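Local coordinates for uncharacterized conserved protein (Staphylococcus epidermidis, PDB 3FRM), which is of unknown function but carries a GNAT-type acetyltransferase domain, so it probably transfers an acetyl group from acetyl-coenzyme A to an acceptor not yet identified, at residues 163-168 / 181-186; 186-191 / 219-224; 109-114 / 212-217. All coordinates share one frame; numbering follows the deposited sequence.

Interaction 1. Residues 163-168 / 181-186; sequences DIERLV and IIMTDK. With NA (sodium ion), chain G.
This is an antiparallel backbone pairing at the open end of the beta hairpin formed by strands 165-171 and 174-183, next to a bound sodium ion. Glu165 and Ile181 form a hydrogen-bonded pair: Glu165 N gives its hydrogen to Ile181 O at 2.9 Å, almost along the C=O axis, and Ile181 N returns one to Glu165 O at 2.8 Å, in the carbonyl plane. Ile181 O also receives a CA-H contact from Ile164, its CA 3.6 Å away.

Ile181 has CG1 in the crowded position between its backbone N and carbonyl carbon; chi1 47°, with chi2 -90°, turns CD1 back over the Glu165 carbonyl, 3.2 Å from Glu165 O. The same methyl lies 3.8 Å from CG of Leu167, and the two side chains cross at about a right angle. In this GNAT-type sheet, that face is covered by helix 204-216, whose Val212 touches both residues; the beta-branched isoleucine and the gamma-branched leucine fill such a buried apolar layer.

On the other side, Ile164, just before the strand, lies beside Ile182, pointing the same way, their CG1 atoms 4.0 Å apart. Ile164 CG2 sits 3.9 Å above the guanidinium plane of Arg166, toward its rim. The polar end of Arg166 is held by Asp162, whose OD1 accepts from NH1 and also binds the sodium. Ile164 contributes its main-chain O to the ion at 2.8 Å, joined by the carbonyl oxygens of Tyr159 and Asn160, so this position needs no polar side chain to take part in the metal site.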
ATOM      1  N   ASP A 163      -1.376   0.597 -29.656  1.00 35.42           N
ATOM      2  CA  ASP A 163      -0.175   1.362 -29.701  1.00 36.55           C
ATOM      3  C   ASP A 163       0.724   1.178 -28.478  1.00 35.12           C
ATOM      4  O   ASP A 163       1.933   1.233 -28.609  1.00 35.70           O
ATOM      5  CB  ASP A 163      -0.497   2.798 -30.115  1.00 37.89           C
ATOM      6  CG  ASP A 163      -0.898   2.878 -31.595  1.00 40.41           C
ATOM      7  OD1 ASP A 163      -0.149   2.313 -32.450  1.00 44.47           O
ATOM      8  OD2 ASP A 163      -1.963   3.468 -31.900  1.00 42.49           O
ATOM      9  N   ILE A 164       0.106   0.878 -27.339  1.00 33.73           N
ATOM     10  CA  ILE A 164       0.746   0.297 -26.155  1.00 31.49           C
ATOM     11  C   ILE A 164       1.855  -0.694 -26.518  1.00 30.77           C
ATOM     12  O   ILE A 164       1.650  -1.575 -27.346  1.00 30.57           O
ATOM     13  CB  ILE A 164      -0.334  -0.400 -25.261  1.00 31.32           C
ATOM     14  CG1 ILE A 164      -1.447   0.592 -24.923  1.00 28.83           C
ATOM     15  CG2 ILE A 164       0.289  -1.036 -24.007  1.00 31.05           C
ATOM     16  CD1 ILE A 164      -2.460   0.126 -23.867  1.00 23.87           C
ATOM     17  N   GLU A 165       3.044  -0.499 -25.932  1.00 30.22           N
ATOM     18  CA  GLU A 165       4.161  -1.448 -26.068  1.00 28.80           C
ATOM     19  C   GLU A 165       4.296  -2.295 -24.795  1.00 26.95           C
ATOM     20  O   GLU A 165       3.898  -1.853 -23.718  1.00 26.51           O
ATOM     21  CB  GLU A 165       5.479  -0.745 -26.383  1.00 29.48           C
ATOM     22  CG  GLU A 165       5.962  -0.811 -27.870  1.00 33.82           C
ATOM     23  CD  GLU A 165       5.296  -1.901 -28.729  1.00 38.17           C
ATOM     24  OE1 GLU A 165       4.451  -1.512 -29.577  1.00 40.31           O
ATOM     25  OE2 GLU A 165       5.601  -3.124 -28.570  1.00 38.43           O
ATOM     26  N   ARG A 166       4.826  -3.518 -24.930  1.00 24.74           N
ATOM     27  CA  ARG A 166       4.938  -4.414 -23.797  1.00 22.51           C
ATOM     28  C   ARG A 166       6.302  -5.071 -23.653  1.00 22.44           C
ATOM     29  O   ARG A 166       6.989  -5.351 -24.647  1.00 22.28           O
ATOM     30  CB  ARG A 166       3.840  -5.459 -23.854  1.00 22.44           C
ATOM     31  CG  ARG A 166       2.459  -4.869 -23.813  1.00 20.51           C
ATOM     32  CD  ARG A 166       1.476  -5.847 -24.393  1.00 22.55           C
ATOM     33  NE  ARG A 166       0.114  -5.492 -24.052  1.00 19.72           N
ATOM     34  CZ  ARG A 166      -0.697  -4.803 -24.833  1.00 18.98           C
ATOM     35  NH1 ARG A 166      -0.297  -4.398 -26.037  1.00 16.68           N
ATOM     36  NH2 ARG A 166      -1.904  -4.495 -24.373  1.00 18.48           N
ATOM     37  N   LEU A 167       6.711  -5.295 -22.400  1.00 21.06           N
ATOM     38  CA  LEU A 167       7.964  -5.989 -22.120  1.00 19.43           C
ATOM     39  C   LEU A 167       7.842  -7.325 -21.360  1.00 18.36           C
ATOM     40  O   LEU A 167       6.999  -7.455 -20.517  1.00 18.79           O
ATOM     41  CB  LEU A 167       8.882  -5.034 -21.384  1.00 19.16           C
ATOM     42  CG  LEU A 167       9.199  -3.809 -22.242  1.00 19.91           C
ATOM     43  CD1 LEU A 167       9.901  -2.720 -21.419  1.00 21.11           C
ATOM     44  CD2 LEU A 167      10.003  -4.167 -23.487  1.00 16.62           C
ATOM     45  N   VAL A 168       8.685  -8.305 -21.674  1.00 17.44           N
ATOM     46  CA  VAL A 168       8.799  -9.527 -20.890  1.00 16.70           C
ATOM     47  C   VAL A 168      10.253  -9.636 -20.537  1.00 16.53           C
ATOM     48  O   VAL A 168      11.117  -9.525 -21.423  1.00 15.61           O
ATOM     49  CB  VAL A 168       8.451 -10.815 -21.714  1.00 17.70           C
ATOM     50  CG1 VAL A 168       8.613 -12.096 -20.874  1.00 17.60           C
ATOM     51  CG2 VAL A 168       7.065 -10.755 -22.241  1.00 16.51           C
ATOM     52  N   ILE A 181       3.803  -0.146 -21.537  1.00 24.49           N
ATOM     53  CA  ILE A 181       4.226   1.216 -21.639  1.00 26.78           C
ATOM     54  C   ILE A 181       3.426   1.923 -22.694  1.00 26.34           C
ATOM     55  O   ILE A 181       3.205   1.400 -23.782  1.00 25.88           O
ATOM     56  CB  ILE A 181       5.770   1.393 -21.904  1.00 27.20           C
ATOM     57  CG1 ILE A 181       6.247   0.478 -23.012  1.00 29.94           C
ATOM     58  CG2 ILE A 181       6.557   1.076 -20.660  1.00 28.88           C
ATOM     59  CD1 ILE A 181       6.717  -0.911 -22.534  1.00 35.01           C
ATOM     60  N   ILE A 182       3.019   3.129 -22.323  1.00 26.82           N
ATOM     61  CA  ILE A 182       2.240   4.015 -23.148  1.00 27.87           C
ATOM     62  C   ILE A 182       3.098   5.251 -23.300  1.00 28.19           C
ATOM     63  O   ILE A 182       3.392   5.966 -22.311  1.00 27.95           O
ATOM     64  CB  ILE A 182       0.892   4.405 -22.481  1.00 27.79           C
ATOM     65  CG1 ILE A 182       0.016   3.190 -22.237  1.00 29.20           C
ATOM     66  CG2 ILE A 182       0.123   5.423 -23.310  1.00 28.80           C
ATOM     67  CD1 ILE A 182      -0.031   2.815 -20.754  1.00 31.74           C
HETATM   68  N   MSE A 183       3.480   5.518 -24.541  1.00 28.30           N
HETATM   69  CA  MSE A 183       4.386   6.613 -24.819  1.00 29.41           C
HETATM   70  C   MSE A 183       3.712   7.799 -25.463  1.00 28.79           C
HETATM   71  O   MSE A 183       2.834   7.643 -26.282  1.00 29.08           O
HETATM   72  CB  MSE A 183       5.496   6.122 -25.701  1.00 29.61           C
HETATM   73  CG  MSE A 183       6.013   4.828 -25.190  1.00 34.68           C
HETATM   74 SE   MSE A 183       7.328   4.158 -26.420  0.60 51.10          SE
HETATM   75  CE  MSE A 183       6.104   3.512 -27.851  1.00 44.19           C
ATOM     76  N   THR A 184       4.136   8.988 -25.084  1.00 27.90           N
ATOM     77  CA  THR A 184       3.606  10.176 -25.661  1.00 27.25           C
ATOM     78  C   THR A 184       4.841  10.998 -25.860  1.00 27.74           C
ATOM     79  O   THR A 184       5.944  10.552 -25.580  1.00 27.56           O
ATOM     80  CB  THR A 184       2.616  10.886 -24.695  1.00 27.50           C
ATOM     81  OG1 THR A 184       3.127  10.840 -23.358  1.00 27.55           O
ATOM     82  CG2 THR A 184       1.243  10.204 -24.679  1.00 24.57           C
ATOM     83  N   ASP A 185       4.664  12.198 -26.360  1.00 28.28           N
ATOM     84  CA  ASP A 185       5.766  13.097 -26.525  1.00 28.65           C
ATOM     85  C   ASP A 185       6.227  13.545 -25.161  1.00 28.28           C
ATOM     86  O   ASP A 185       7.420  13.559 -24.888  1.00 28.90           O
ATOM     87  CB  ASP A 185       5.325  14.302 -27.336  1.00 29.23           C
ATOM     88  CG  ASP A 185       4.915  13.924 -28.728  1.00 32.58           C
ATOM     89  OD1 ASP A 185       3.696  14.021 -29.043  1.00 38.88           O
ATOM     90  OD2 ASP A 185       5.797  13.476 -29.496  1.00 34.72           O
ATOM     91  N   LYS A 186       5.281  13.891 -24.301  1.00 27.15           N
ATOM     92  CA  LYS A 186       5.586  14.515 -23.027  1.00 26.51           C
ATOM     93  C   LYS A 186       6.030  13.487 -21.995  1.00 25.58           C
ATOM     94  O   LYS A 186       6.980  13.708 -21.260  1.00 23.92           O
ATOM     95  CB  LYS A 186       4.327  15.203 -22.503  1.00 27.79           C
ATOM     96  CG  LYS A 186       4.536  16.605 -21.910  1.00 29.49           C
ATOM     97  CD  LYS A 186       3.750  16.780 -20.570  1.00 32.12           C
ATOM     98  CE  LYS A 186       2.232  16.585 -20.717  1.00 33.83           C
ATOM     99  NZ  LYS A 186       1.465  17.129 -19.544  1.00 33.97           N
TER
HETATM  100 NA    NA G 252       1.070  -2.662 -29.888  1.00 37.43          NA

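Interaction 2. Residues 186-191 / 219-224; sequences KTIEID and RPVILV
A bound water is gripped by three atoms: Val224 N donates to it at 3.1 Å, while Glu189 OE2 at 2.8 Å and Ile190 O at 2.7 Å lie within hydrogen-bonding distance as acceptors; with further acceptors nearby, its two hydrogens need not serve every one at once. It stands where the next rung of a parallel ladder would join Val224 N to Ile190 O. Before it, strands 188-191 and 221-224 pair directly, through Ile188 N to Pro220 O, Ile222 N to Ile188 O, and Ile190 N to Ile222 O. The strands belong to a beta-alpha-beta unit, and their parting, with axes 38° apart, is consistent with the splayed central strands at which GNAT enzymes bind acetyl-coenzyme A.

Glu189, extended with CG anti to its N (chi1 -170°), crosses Ile222 obliquely and is long enough to carry its carboxylate past it to the water and, through OE1, to Tyr13 N. Facing helix 204-216, Ile188 CG2 lies 3.6 Å from Val221 CB; beta-branched residues fit the extended backbone and fill this apolar layer. Ile190 CD1 meets Leu223 CD2 at 3.9 Å. The Arg219 guanidinium bonds to the carbonyls of Thr184, Met215 and Ala216.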
ATOM      1  N   LYS A 186       5.281  13.891 -24.301  1.00 27.15           N
ATOM      2  CA  LYS A 186       5.586  14.515 -23.027  1.00 26.51           C
ATOM      3  C   LYS A 186       6.030  13.487 -21.995  1.00 25.58           C
ATOM      4  O   LYS A 186       6.980  13.708 -21.260  1.00 23.92           O
ATOM      5  CB  LYS A 186       4.327  15.203 -22.503  1.00 27.79           C
ATOM      6  CG  LYS A 186       4.536  16.605 -21.910  1.00 29.49           C
ATOM      7  CD  LYS A 186       3.750  16.780 -20.570  1.00 32.12           C
ATOM      8  CE  LYS A 186       2.232  16.585 -20.717  1.00 33.83           C
ATOM      9  NZ  LYS A 186       1.465  17.129 -19.544  1.00 33.97           N
ATOM     10  N   THR A 187       5.343  12.348 -21.933  1.00 23.82           N
ATOM     11  CA  THR A 187       5.625  11.413 -20.865  1.00 23.17           C
ATOM     12  C   THR A 187       5.743   9.963 -21.321  1.00 22.83           C
ATOM     13  O   THR A 187       5.415   9.600 -22.447  1.00 22.59           O
ATOM     14  CB  THR A 187       4.476  11.385 -19.860  1.00 22.74           C
ATOM     15  OG1 THR A 187       3.278  11.063 -20.565  1.00 24.84           O
ATOM     16  CG2 THR A 187       4.284  12.690 -19.148  1.00 22.83           C
ATOM     17  N   ILE A 188       6.142   9.122 -20.389  1.00 22.31           N
ATOM     18  CA  ILE A 188       5.899   7.724 -20.543  1.00 22.05           C
ATOM     19  C   ILE A 188       5.216   7.109 -19.316  1.00 21.96           C
ATOM     20  O   ILE A 188       5.590   7.351 -18.160  1.00 22.10           O
ATOM     21  CB  ILE A 188       7.174   7.036 -21.010  1.00 23.34           C
ATOM     22  CG1 ILE A 188       7.066   5.530 -21.039  1.00 22.78           C
ATOM     23  CG2 ILE A 188       8.385   7.519 -20.230  1.00 24.12           C
ATOM     24  CD1 ILE A 188       8.046   5.045 -22.100  1.00 27.49           C
ATOM     25  N   GLU A 189       4.173   6.326 -19.577  1.00 21.44           N
ATOM     26  CA  GLU A 189       3.418   5.741 -18.517  1.00 21.30           C
ATOM     27  C   GLU A 189       3.602   4.254 -18.525  1.00 21.42           C
ATOM     28  O   GLU A 189       3.574   3.621 -19.581  1.00 21.07           O
ATOM     29  CB  GLU A 189       1.956   6.088 -18.664  1.00 20.60           C
ATOM     30  CG  GLU A 189       1.120   5.711 -17.481  1.00 22.57           C
ATOM     31  CD  GLU A 189      -0.352   5.620 -17.873  1.00 28.90           C
ATOM     32  OE1 GLU A 189      -0.771   6.478 -18.689  1.00 28.65           O
ATOM     33  OE2 GLU A 189      -1.084   4.698 -17.394  1.00 31.23           O
ATOM     34  N   ILE A 190       3.850   3.711 -17.338  1.00 21.69           N
ATOM     35  CA  ILE A 190       3.852   2.289 -17.160  1.00 22.45           C
ATOM     36  C   ILE A 190       2.531   1.835 -16.530  1.00 22.86           C
ATOM     37  O   ILE A 190       1.811   2.614 -15.910  1.00 22.34           O
ATOM     38  CB  ILE A 190       5.124   1.735 -16.452  1.00 22.62           C
ATOM     39  CG1 ILE A 190       5.402   2.393 -15.122  1.00 24.37           C
ATOM     40  CG2 ILE A 190       6.382   2.000 -17.294  1.00 23.86           C
ATOM     41  CD1 ILE A 190       6.295   1.557 -14.200  1.00 22.48           C
ATOM     42  N   ASP A 191       2.206   0.575 -16.745  1.00 22.19           N
ATOM     43  CA  ASP A 191       0.987   0.031 -16.269  1.00 22.39           C
ATOM     44  C   ASP A 191       1.145  -1.478 -16.303  1.00 21.89           C
ATOM     45  O   ASP A 191       1.835  -2.026 -17.166  1.00 21.15           O
ATOM     46  CB  ASP A 191      -0.150   0.452 -17.211  1.00 23.46           C
ATOM     47  CG  ASP A 191      -1.517   0.121 -16.663  1.00 27.41           C
ATOM     48  OD1 ASP A 191      -2.295  -0.546 -17.398  1.00 36.45           O
ATOM     49  OD2 ASP A 191      -1.824   0.488 -15.501  1.00 32.00           O
ATOM     50  N   ARG A 219      11.950  12.211 -20.995  1.00 18.33           N
ATOM     51  CA  ARG A 219      10.537  12.156 -20.609  1.00 17.42           C
ATOM     52  C   ARG A 219      10.385  11.618 -19.184  1.00 17.03           C
ATOM     53  O   ARG A 219      10.995  10.612 -18.834  1.00 16.76           O
ATOM     54  CB  ARG A 219       9.701  11.284 -21.557  1.00 16.18           C
ATOM     55  CG  ARG A 219       9.466  11.879 -22.927  1.00 15.81           C
ATOM     56  CD  ARG A 219       8.852  10.898 -23.922  1.00 16.94           C
ATOM     57  NE  ARG A 219       9.689   9.741 -24.273  1.00 19.48           N
ATOM     58  CZ  ARG A 219       9.347   8.786 -25.153  1.00 21.72           C
ATOM     59  NH1 ARG A 219       8.183   8.824 -25.799  1.00 24.00           N
ATOM     60  NH2 ARG A 219      10.150   7.756 -25.381  1.00 21.19           N
ATOM     61  N   PRO A 220       9.603  12.309 -18.341  1.00 16.91           N
ATOM     62  CA  PRO A 220       9.211  11.738 -17.066  1.00 17.24           C
ATOM     63  C   PRO A 220       8.499  10.397 -17.228  1.00 18.59           C
ATOM     64  O   PRO A 220       7.769  10.143 -18.228  1.00 17.82           O
ATOM     65  CB  PRO A 220       8.164  12.736 -16.531  1.00 17.48           C
ATOM     66  CG  PRO A 220       8.389  14.024 -17.310  1.00 18.23           C
ATOM     67  CD  PRO A 220       9.391  13.767 -18.398  1.00 16.28           C
ATOM     68  N   VAL A 221       8.642   9.547 -16.222  1.00 19.18           N
ATOM     69  CA  VAL A 221       7.847   8.351 -16.254  1.00 19.41           C
ATOM     70  C   VAL A 221       6.858   8.260 -15.107  1.00 20.56           C
ATOM     71  O   VAL A 221       7.195   8.634 -13.965  1.00 21.41           O
ATOM     72  CB  VAL A 221       8.632   7.051 -16.644  1.00 19.91           C
ATOM     73  CG1 VAL A 221      10.109   7.226 -16.567  1.00 17.06           C
ATOM     74  CG2 VAL A 221       8.063   5.750 -15.949  1.00 18.90           C
ATOM     75  N   ILE A 222       5.634   7.852 -15.452  1.00 19.11           N
ATOM     76  CA  ILE A 222       4.528   8.009 -14.584  1.00 19.79           C
ATOM     77  C   ILE A 222       3.615   6.788 -14.626  1.00 20.69           C
ATOM     78  O   ILE A 222       3.632   5.977 -15.595  1.00 20.03           O
ATOM     79  CB  ILE A 222       3.682   9.238 -14.996  1.00 20.79           C
ATOM     80  CG1 ILE A 222       2.764   8.885 -16.183  1.00 21.22           C
ATOM     81  CG2 ILE A 222       4.586  10.472 -15.230  1.00 20.07           C
ATOM     82  CD1 ILE A 222       1.922  10.016 -16.706  1.00 22.38           C
ATOM     83  N   LEU A 223       2.860   6.650 -13.542  1.00 20.51           N
ATOM     84  CA  LEU A 223       1.999   5.527 -13.320  1.00 21.48           C
ATOM     85  C   LEU A 223       0.952   5.908 -12.302  1.00 22.43           C
ATOM     86  O   LEU A 223       1.153   6.873 -11.517  1.00 22.18           O
ATOM     87  CB  LEU A 223       2.783   4.352 -12.798  1.00 21.27           C
ATOM     88  CG  LEU A 223       3.356   4.432 -11.394  1.00 22.23           C
ATOM     89  CD1 LEU A 223       2.402   3.711 -10.459  1.00 23.14           C
ATOM     90  CD2 LEU A 223       4.739   3.780 -11.346  1.00 21.51           C
ATOM     91  N   VAL A 224      -0.120   5.120 -12.304  1.00 22.06           N
ATOM     92  CA  VAL A 224      -1.140   5.228 -11.323  1.00 23.59           C
ATOM     93  C   VAL A 224      -1.287   3.900 -10.637  1.00 24.11           C
ATOM     94  O   VAL A 224      -1.342   2.906 -11.277  1.00 24.12           O
ATOM     95  CB  VAL A 224      -2.480   5.596 -11.990  1.00 23.94           C
ATOM     96  CG1 VAL A 224      -3.643   4.991 -11.237  1.00 25.99           C
ATOM     97  CG2 VAL A 224      -2.634   7.124 -12.109  1.00 23.52           C
TER
HETATM   98  O   HOH W   1      -0.559   3.508 -14.892  1.00 24.29           O

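Interaction 3. Residues 109-114 / 212-217; sequences ALKELS and VGRMAN
Lys111 leaves its CB with CG anti to its own carbonyl carbon (chi1 -68°) and then runs fully extended along the last turn of helix 204-216. Its CG lies 4.0 Å from Gly213 O and 4.3 Å from the CG of Arg214, so the aliphatic stem rests on the helix backbone and beside the root of the arginine. Farther out, CE comes within 3.6 Å of Gly213 O, and NZ ends with a weak hydrogen bond of 3.4 Å to Asn217 O. A long, flexible chain suits this course, apolar along its length and charged at its tip, and the positive end may be favoured by the carbonyls at the C-terminal end of the helix. Asn217 is where the chain leaves helical geometry, with a positive phi of 67°, which asparagine, after glycine, tolerates better than most residues.

The close approach depends on Gly213: with no side chain, its CA comes 4.1 Å from Leu110 CB and 5.1 Å from Lys111 CA. Lys111 also starts a type I turn to Ser114, whose OG lies 3.8 Å from Arg214 NH1 but is hydrogen-bonded to Glu207.

Helix 107-111 and the turn after it lie against the C-terminal part of helix 204-216, Leu110 also reaching Gln209 and Tyr240, while Val212, Met215 and Ala216 of the same helix pack on strands 174-183 and 188-195.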
ATOM      1  N   ALA A 109      16.538   8.894 -12.977  1.00 14.63           N
ATOM      2  CA  ALA A 109      16.481   8.241 -11.673  1.00 14.81           C
ATOM      3  C   ALA A 109      16.249   6.735 -11.839  1.00 15.14           C
ATOM      4  O   ALA A 109      16.730   5.949 -11.046  1.00 15.84           O
ATOM      5  CB  ALA A 109      15.413   8.881 -10.782  1.00 12.33           C
ATOM      6  N   LEU A 110      15.531   6.343 -12.882  1.00 16.08           N
ATOM      7  CA  LEU A 110      15.310   4.931 -13.200  1.00 16.02           C
ATOM      8  C   LEU A 110      16.502   4.339 -13.977  1.00 16.97           C
ATOM      9  O   LEU A 110      16.794   3.136 -13.864  1.00 16.32           O
ATOM     10  CB  LEU A 110      14.039   4.792 -14.040  1.00 15.31           C
ATOM     11  CG  LEU A 110      12.649   4.414 -13.500  1.00 17.59           C
ATOM     12  CD1 LEU A 110      12.420   4.487 -11.993  1.00 13.82           C
ATOM     13  CD2 LEU A 110      11.572   5.197 -14.235  1.00 17.19           C
ATOM     14  N   LYS A 111      17.171   5.151 -14.792  1.00 17.91           N
ATOM     15  CA  LYS A 111      18.356   4.683 -15.521  1.00 19.59           C
ATOM     16  C   LYS A 111      19.392   4.206 -14.497  1.00 20.39           C
ATOM     17  O   LYS A 111      19.970   3.130 -14.590  1.00 19.66           O
ATOM     18  CB  LYS A 111      18.985   5.839 -16.318  1.00 20.44           C
ATOM     19  CG  LYS A 111      18.173   6.362 -17.488  1.00 21.83           C
ATOM     20  CD  LYS A 111      18.931   7.472 -18.274  1.00 22.33           C
ATOM     21  CE  LYS A 111      17.906   8.192 -19.170  1.00 24.72           C
ATOM     22  NZ  LYS A 111      18.543   9.143 -20.114  1.00 28.42           N
ATOM     23  N   GLU A 112      19.627   5.067 -13.518  1.00 22.14           N
ATOM     24  CA  GLU A 112      20.517   4.805 -12.387  1.00 22.73           C
ATOM     25  C   GLU A 112      20.282   3.420 -11.712  1.00 22.75           C
ATOM     26  O   GLU A 112      21.197   2.884 -11.097  1.00 21.49           O
ATOM     27  CB  GLU A 112      20.302   5.930 -11.364  1.00 22.53           C
ATOM     28  CG  GLU A 112      21.322   5.981 -10.275  1.00 25.43           C
ATOM     29  CD  GLU A 112      21.070   4.960  -9.153  1.00 27.98           C
ATOM     30  OE1 GLU A 112      19.905   4.462  -9.009  1.00 28.00           O
ATOM     31  OE2 GLU A 112      22.052   4.674  -8.412  1.00 26.66           O
ATOM     32  N   LEU A 113      19.070   2.859 -11.790  1.00 22.69           N
ATOM     33  CA  LEU A 113      18.781   1.603 -11.058  1.00 23.60           C
ATOM     34  C   LEU A 113      19.498   0.358 -11.580  1.00 24.62           C
ATOM     35  O   LEU A 113      19.562  -0.676 -10.891  1.00 24.56           O
ATOM     36  CB  LEU A 113      17.301   1.313 -11.062  1.00 22.69           C
ATOM     37  CG  LEU A 113      16.439   1.683  -9.869  1.00 23.18           C
ATOM     38  CD1 LEU A 113      17.054   2.683  -8.916  1.00 19.01           C
ATOM     39  CD2 LEU A 113      15.107   2.146 -10.386  1.00 21.17           C
ATOM     40  N   SER A 114      20.004   0.459 -12.806  1.00 26.13           N
ATOM     41  CA  SER A 114      20.589  -0.693 -13.515  1.00 28.03           C
ATOM     42  C   SER A 114      21.839  -1.199 -12.845  1.00 28.18           C
ATOM     43  O   SER A 114      22.628  -0.414 -12.346  1.00 28.03           O
ATOM     44  CB  SER A 114      20.917  -0.385 -14.983  1.00 28.07           C
ATOM     45  OG  SER A 114      20.677  -1.567 -15.750  1.00 29.42           O
ATOM     46  N   VAL A 212      12.793   0.846 -19.157  1.00 18.33           N
ATOM     47  CA  VAL A 212      11.792   1.852 -19.408  1.00 18.15           C
ATOM     48  C   VAL A 212      12.448   3.254 -19.320  1.00 19.59           C
ATOM     49  O   VAL A 212      12.203   4.144 -20.150  1.00 20.58           O
ATOM     50  CB  VAL A 212      10.612   1.667 -18.423  1.00 18.11           C
ATOM     51  CG1 VAL A 212       9.682   2.832 -18.473  1.00 18.17           C
ATOM     52  CG2 VAL A 212       9.819   0.333 -18.714  1.00 17.74           C
ATOM     53  N   GLY A 213      13.327   3.430 -18.340  1.00 19.32           N
ATOM     54  CA  GLY A 213      13.985   4.701 -18.130  1.00 19.74           C
ATOM     55  C   GLY A 213      14.826   5.108 -19.332  1.00 20.63           C
ATOM     56  O   GLY A 213      14.854   6.309 -19.697  1.00 19.83           O
ATOM     57  N   ARG A 214      15.527   4.120 -19.923  1.00 20.38           N
ATOM     58  CA  ARG A 214      16.346   4.359 -21.096  1.00 20.68           C
ATOM     59  C   ARG A 214      15.478   4.676 -22.303  1.00 21.39           C
ATOM     60  O   ARG A 214      15.809   5.576 -23.065  1.00 21.27           O
ATOM     61  CB  ARG A 214      17.335   3.208 -21.380  1.00 20.93           C
ATOM     62  CG  ARG A 214      18.496   3.126 -20.374  1.00 16.64           C
ATOM     63  CD  ARG A 214      19.494   2.019 -20.696  1.00 17.55           C
ATOM     64  NE  ARG A 214      18.863   0.720 -20.945  1.00 18.35           N
ATOM     65  CZ  ARG A 214      18.599  -0.195 -20.016  1.00 18.00           C
ATOM     66  NH1 ARG A 214      18.917   0.021 -18.740  1.00 16.21           N
ATOM     67  NH2 ARG A 214      18.009  -1.336 -20.369  1.00 17.36           N
HETATM   68  N   MSE A 215      14.347   3.994 -22.454  1.00 21.92           N
HETATM   69  CA  MSE A 215      13.406   4.395 -23.489  1.00 23.21           C
HETATM   70  C   MSE A 215      12.897   5.805 -23.290  1.00 23.02           C
HETATM   71  O   MSE A 215      12.683   6.521 -24.254  1.00 23.40           O
HETATM   72  CB  MSE A 215      12.190   3.492 -23.554  1.00 23.92           C
HETATM   73  CG  MSE A 215      12.479   2.106 -23.939  1.00 29.89           C
HETATM   74 SE   MSE A 215      10.809   1.091 -23.842  0.55 43.01          SE
HETATM   75  CE  MSE A 215       9.873   1.964 -22.391  1.00 42.75           C
ATOM     76  N   ALA A 216      12.688   6.224 -22.051  1.00 22.74           N
ATOM     77  CA  ALA A 216      12.012   7.493 -21.855  1.00 22.69           C
ATOM     78  C   ALA A 216      12.762   8.696 -22.414  1.00 23.12           C
ATOM     79  O   ALA A 216      12.146   9.716 -22.743  1.00 23.90           O
ATOM     80  CB  ALA A 216      11.675   7.689 -20.406  1.00 21.80           C
ATOM     81  N   ASN A 217      14.086   8.581 -22.525  1.00 23.70           N
ATOM     82  CA  ASN A 217      14.957   9.725 -22.783  1.00 23.66           C
ATOM     83  C   ASN A 217      14.959  10.684 -21.600  1.00 23.73           C
ATOM     84  O   ASN A 217      15.369  10.296 -20.517  1.00 25.11           O
ATOM     85  CB  ASN A 217      14.578  10.446 -24.073  1.00 23.80           C
ATOM     86  CG  ASN A 217      15.188   9.816 -25.275  1.00 24.83           C
ATOM     87  OD1 ASN A 217      14.544   8.987 -25.944  1.00 27.22           O
ATOM     88  ND2 ASN A 217      16.454  10.176 -25.566  1.00 22.27           N
TER

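In the fold
From the N terminus, residues 109-114 come first, and their partner 212-217 closes the longest loop, interaction 3, nearly a hundred residues later. Interaction 1 is nested inside that loop, shutting a short hairpin before interaction 2 opens; the two are in series and share Lys186. Interaction 2 crosses interaction 3: 186-191 lies within its loop, 219-224 beyond it. Strands 174-183 and 188-195 are sheet neighbours, joined by a backbone hydrogen bond from Ile182 N to Glu189 O, so interactions 1 and 2 belong to one continuous sheet. Helix 204-216 lies over it, the end of Met215 touching both Ile181 and Ile188. Leu110 reaches Val221, so helix 107-111 touches both helix 204-216 and strand 221-225.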